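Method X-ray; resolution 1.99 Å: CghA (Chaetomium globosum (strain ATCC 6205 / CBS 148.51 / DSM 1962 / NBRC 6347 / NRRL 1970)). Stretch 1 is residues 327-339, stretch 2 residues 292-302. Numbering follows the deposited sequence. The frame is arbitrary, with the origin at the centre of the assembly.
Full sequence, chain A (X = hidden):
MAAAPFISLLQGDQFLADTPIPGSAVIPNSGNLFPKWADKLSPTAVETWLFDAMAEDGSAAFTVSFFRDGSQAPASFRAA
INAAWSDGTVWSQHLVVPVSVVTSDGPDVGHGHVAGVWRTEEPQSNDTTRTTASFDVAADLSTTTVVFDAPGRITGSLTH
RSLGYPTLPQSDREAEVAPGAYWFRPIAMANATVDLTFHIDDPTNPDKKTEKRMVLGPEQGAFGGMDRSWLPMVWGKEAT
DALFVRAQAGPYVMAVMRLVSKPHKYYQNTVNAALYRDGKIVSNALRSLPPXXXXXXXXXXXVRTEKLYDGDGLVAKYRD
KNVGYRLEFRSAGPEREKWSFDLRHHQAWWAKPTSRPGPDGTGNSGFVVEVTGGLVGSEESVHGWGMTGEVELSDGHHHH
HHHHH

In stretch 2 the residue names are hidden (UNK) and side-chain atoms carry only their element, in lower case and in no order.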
# COMPACT_ATOMS: atom_id res chain seq x y z
N LEU A 327 1.39 -16.63 -1.04
CA LEU A 327 0.26 -16.18 -0.25
C LEU A 327 -0.75 -17.31 -0.18
O LEU A 327 -1.29 -17.73 -1.21
CB LEU A 327 -0.44 -14.96 -0.87
CG LEU A 327 0.36 -13.68 -1.02
CD1 LEU A 327 -0.59 -12.59 -1.57
CD2 LEU A 327 0.96 -13.29 0.31
N GLU A 328 -1.02 -17.78 1.03
CA GLU A 328 -2.03 -18.81 1.24
C GLU A 328 -3.15 -18.18 2.05
O GLU A 328 -2.97 -17.86 3.22
CB GLU A 328 -1.44 -20.01 1.95
CG GLU A 328 -2.44 -21.09 2.31
CD GLU A 328 -1.86 -21.96 3.39
OE1 GLU A 328 -1.38 -23.06 3.05
OE2 GLU A 328 -1.85 -21.53 4.56
N PHE A 329 -4.31 -18.01 1.42
CA PHE A 329 -5.47 -17.48 2.13
C PHE A 329 -6.33 -18.63 2.63
O PHE A 329 -6.48 -19.64 1.94
CB PHE A 329 -6.32 -16.58 1.21
CG PHE A 329 -5.72 -15.25 0.95
CD1 PHE A 329 -6.01 -14.18 1.78
CD2 PHE A 329 -4.87 -15.05 -0.13
CE1 PHE A 329 -5.47 -12.92 1.53
CE2 PHE A 329 -4.33 -13.81 -0.39
CZ PHE A 329 -4.63 -12.74 0.45
N ARG A 330 -6.88 -18.47 3.82
CA ARG A 330 -7.81 -19.45 4.36
C ARG A 330 -9.14 -18.78 4.66
O ARG A 330 -9.17 -17.63 5.12
CB ARG A 330 -7.28 -20.10 5.63
CG ARG A 330 -5.92 -20.70 5.45
CD ARG A 330 -5.58 -21.65 6.58
NE ARG A 330 -4.18 -22.01 6.49
CZ ARG A 330 -3.52 -22.70 7.41
NH1 ARG A 330 -4.16 -23.15 8.50
NH2 ARG A 330 -2.22 -22.94 7.23
N SER A 331 -10.21 -19.51 4.43
CA SER A 331 -11.55 -19.08 4.81
C SER A 331 -12.04 -19.93 5.97
O SER A 331 -11.99 -21.17 5.90
CB SER A 331 -12.51 -19.20 3.64
OG SER A 331 -13.84 -19.15 4.12
N ALA A 332 -12.52 -19.28 7.03
CA ALA A 332 -13.25 -19.98 8.10
C ALA A 332 -14.73 -20.16 7.76
O ALA A 332 -15.52 -20.53 8.64
CB ALA A 332 -13.11 -19.22 9.42
N GLY A 333 -15.10 -19.90 6.51
CA GLY A 333 -16.44 -20.17 6.02
C GLY A 333 -16.70 -21.65 5.97
O GLY A 333 -15.78 -22.48 6.11
N PRO A 334 -17.96 -22.02 5.77
CA PRO A 334 -18.35 -23.43 5.88
C PRO A 334 -17.65 -24.35 4.90
O PRO A 334 -17.54 -25.55 5.16
CB PRO A 334 -19.87 -23.40 5.59
CG PRO A 334 -20.09 -22.10 4.89
CD PRO A 334 -19.12 -21.15 5.50
N GLU A 335 -17.23 -23.84 3.74
CA GLU A 335 -16.57 -24.70 2.77
C GLU A 335 -15.09 -24.88 3.07
O GLU A 335 -14.46 -25.76 2.46
CB GLU A 335 -16.77 -24.14 1.37
CG GLU A 335 -18.21 -24.32 0.87
CD GLU A 335 -18.35 -24.14 -0.63
OE1 GLU A 335 -18.85 -23.08 -1.05
OE2 GLU A 335 -17.96 -25.06 -1.39
N ARG A 336 -14.53 -24.10 3.99
CA ARG A 336 -13.14 -24.25 4.42
C ARG A 336 -12.20 -24.22 3.23
O ARG A 336 -11.38 -25.12 3.04
CB ARG A 336 -12.95 -25.54 5.20
CG ARG A 336 -13.41 -25.43 6.61
CD ARG A 336 -12.65 -24.37 7.36
NE ARG A 336 -13.09 -24.40 8.74
CZ ARG A 336 -12.53 -25.13 9.69
NH1 ARG A 336 -11.46 -25.87 9.42
NH2 ARG A 336 -13.04 -25.11 10.91
N GLU A 337 -12.36 -23.21 2.39
CA GLU A 337 -11.54 -23.10 1.21
C GLU A 337 -10.18 -22.51 1.57
O GLU A 337 -10.06 -21.71 2.51
CB GLU A 337 -12.21 -22.24 0.15
CG GLU A 337 -13.46 -22.89 -0.44
CD GLU A 337 -14.44 -21.87 -0.98
OE1 GLU A 337 -14.85 -20.97 -0.21
OE2 GLU A 337 -14.80 -21.98 -2.18
N LYS A 338 -9.17 -22.95 0.84
CA LYS A 338 -7.84 -22.37 0.87
C LYS A 338 -7.45 -22.01 -0.55
O LYS A 338 -7.71 -22.77 -1.48
CB LYS A 338 -6.80 -23.34 1.48
CG LYS A 338 -6.97 -23.58 2.95
CD LYS A 338 -5.66 -24.02 3.67
CE LYS A 338 -4.81 -24.92 2.79
NZ LYS A 338 -3.53 -25.36 3.49
N TRP A 339 -6.84 -20.85 -0.71
CA TRP A 339 -6.27 -20.46 -1.98
C TRP A 339 -4.79 -20.21 -1.77
O TRP A 339 -4.38 -19.65 -0.75
CB TRP A 339 -6.94 -19.21 -2.52
CG TRP A 339 -8.44 -19.33 -2.63
CD1 TRP A 339 -9.16 -19.64 -3.76
CD2 TRP A 339 -9.39 -19.13 -1.59
NE1 TRP A 339 -10.51 -19.65 -3.47
CE2 TRP A 339 -10.68 -19.32 -2.15
CE3 TRP A 339 -9.29 -18.79 -0.23
CZ2 TRP A 339 -11.85 -19.19 -1.40
CZ3 TRP A 339 -10.46 -18.64 0.50
CH2 TRP A 339 -11.72 -18.86 -0.08
N UNK A 292 5.70 -21.43 7.96
CA UNK A 292 6.00 -22.83 7.69
C UNK A 292 4.82 -23.76 7.97
O UNK A 292 4.97 -24.99 7.91
o UNK A 292 7.90 -23.87 10.69
o UNK A 292 6.18 -22.49 10.47
c UNK A 292 7.26 -23.26 8.47
c UNK A 292 7.08 -23.21 9.98
N UNK A 293 3.64 -23.21 8.24
CA UNK A 293 2.44 -24.02 8.33
C UNK A 293 1.83 -24.14 6.94
O UNK A 293 2.06 -23.29 6.07
n UNK A 293 -2.82 -23.41 12.17
c UNK A 293 -1.57 -23.05 12.42
n UNK A 293 -0.60 -23.48 11.62
n UNK A 293 -1.29 -22.26 13.47
c UNK A 293 1.69 -23.87 10.78
c UNK A 293 1.44 -23.41 9.32
c UNK A 293 0.82 -23.13 11.78
N UNK A 294 1.14 -25.25 6.69
CA UNK A 294 0.40 -25.39 5.44
C UNK A 294 -0.79 -26.29 5.67
O UNK A 294 -1.22 -27.03 4.77
n UNK A 294 6.02 -26.10 2.23
c UNK A 294 1.30 -25.93 4.31
c UNK A 294 5.03 -26.97 2.40
c UNK A 294 2.94 -27.64 3.52
n UNK A 294 5.02 -28.10 1.70
c UNK A 294 2.04 -27.18 4.66
n UNK A 294 4.06 -26.73 3.28
N UNK A 295 -1.33 -26.22 6.87
CA UNK A 295 -2.34 -27.12 7.38
C UNK A 295 -3.72 -26.63 6.96
O UNK A 295 -3.86 -25.64 6.24
o UNK A 295 -1.49 -24.92 9.31
c UNK A 295 -2.39 -25.78 9.50
c UNK A 295 -2.22 -27.16 8.89
o UNK A 295 -3.45 -25.54 10.10
N UNK A 296 -4.77 -27.28 7.47
CA UNK A 296 -6.14 -26.91 7.13
C UNK A 296 -6.88 -26.24 8.27
O UNK A 296 -8.07 -25.97 8.13
o UNK A 296 -6.87 -29.13 7.73
c UNK A 296 -6.93 -28.14 6.70
c UNK A 296 -6.34 -28.73 5.43
N UNK A 297 -6.23 -25.99 9.41
CA UNK A 297 -6.96 -25.36 10.49
C UNK A 297 -7.46 -23.98 10.06
O UNK A 297 -6.77 -23.25 9.34
c UNK A 297 -6.11 -25.24 11.75
N UNK A 298 -8.66 -23.64 10.49
CA UNK A 298 -9.19 -22.33 10.16
C UNK A 298 -10.28 -21.93 11.14
O UNK A 298 -11.47 -22.08 10.84
c UNK A 298 -9.73 -22.33 8.72
N UNK A 299 -9.89 -21.40 12.30
CA UNK A 299 -10.85 -20.82 13.21
C UNK A 299 -11.15 -19.36 12.89
O UNK A 299 -12.00 -18.75 13.55
o UNK A 299 -9.19 -20.12 14.84
c UNK A 299 -10.02 -22.39 14.96
c UNK A 299 -10.36 -20.93 14.66
N UNK A 300 -10.44 -18.78 11.93
CA UNK A 300 -10.72 -17.45 11.42
C UNK A 300 -10.11 -17.36 10.04
O UNK A 300 -9.20 -18.13 9.69
c UNK A 300 -10.16 -16.35 12.32
N UNK A 301 -10.62 -16.43 9.24
CA UNK A 301 -9.98 -16.12 7.98
C UNK A 301 -8.53 -15.72 8.25
O UNK A 301 -8.23 -15.05 9.24
o UNK A 301 -12.67 -14.50 6.04
o UNK A 301 -12.54 -16.55 6.82
c UNK A 301 -12.07 -15.39 6.67
c UNK A 301 -10.70 -14.98 7.26
N UNK A 302 -7.63 -16.12 7.37
CA UNK A 302 -6.24 -15.86 7.65
C UNK A 302 -5.47 -15.86 6.34
O UNK A 302 -5.96 -16.36 5.32
c UNK A 302 -5.66 -16.89 8.63

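Position 292 carries two side-chain carbons, the second bearing two oxygens at a planar terminus. That is a carboxylate one carbon beyond CB, hence D292; its side chain makes no contact with stretch 1.

Position 293 has three carbons, a nitrogen, and a carbon holding two further nitrogens: a guanidinium, so R293. Its NH2 lies 3.9 Å from R330 NH1, a proximity of like charges that needs an anion nearby.

Position 294 repeats the pattern of three carbons, a nitrogen and a carbon with two nitrogens, and is R294. Its side chain leaves stretch 1, although CB still sits 4.1 Å from E328 OE1.

Position 295 has two carbons, the second with two oxygens; the CA-to-CB bond points away, but the end of the side chain comes nearer to stretch 1. One oxygen is 3.0 Å from R330 NH1 and the other 3.0 Å from R330 NH2, with N-H...O angles of 145° and 154°. Two carbons and a carboxylate make this D295, in a two-pronged salt bridge. The same group accepts from R293, NE to OD1 at 2.9 Å and NH2 to OD2 at 3.0 Å, and so supplies the anion between the two guanidiniums.

Position 296 shows one carbon branching to an oxygen and a carbon, which identifies T296. CB points away, and the closest approach of the side chain is T296 CG2 to K338 NZ at 4.8 Å.

Position 297 has a single carbon, so A297. Its CB also points away; the backbone makes the contact, with R330 NH1 donating to A297 O at 2.7 Å, near the guanidinium plane.

Position 298 again has one carbon, but it points toward stretch 1, 3.8 Å from S331 O and likewise 3.8 Å from R336 CD. This is A298, whose O lies over one face of the R336 guanidinium without a hydrogen bond.

Position 299 branches at its first carbon into an oxygen and a carbon: T299. It points away, and OG1 is hydrogen-bonded elsewhere in the structure.

Position 300 has one carbon, pointing away, and is A300; its backbone C packs 3.6 Å from A332 CB.

Position 301 has two carbons and two terminal oxygens, one of them 2.7 Å from A332 N at an N-H...O angle of 161°. It is D301, with OD1 accepting the backbone amide.

Position 302 has one carbon and is A302, aligned antiparallel with R330: R330 N donates to A302 O at 2.7 Å and A302 N to R330 O at 3.1 Å.

The contact, burying 686 Å² in all, therefore has two parts. Near 301 and 302, a backbone pair and a carboxylate-to-amide bond fix the register. Farther along, the R330 side chain reaches D295 and A297 O, while E328 OE2 accepts from R330 NE at 3.1 Å and NH2 at 3.0 Å. K338 extends this network: its NZ donates to D295 O at 2.8 Å and pairs with E328 OE1 at 3.2 Å, so charged side chains anchor a segment that lacks regular structure before 302.

Stretch 2 (292-302) DRRDTAATADA
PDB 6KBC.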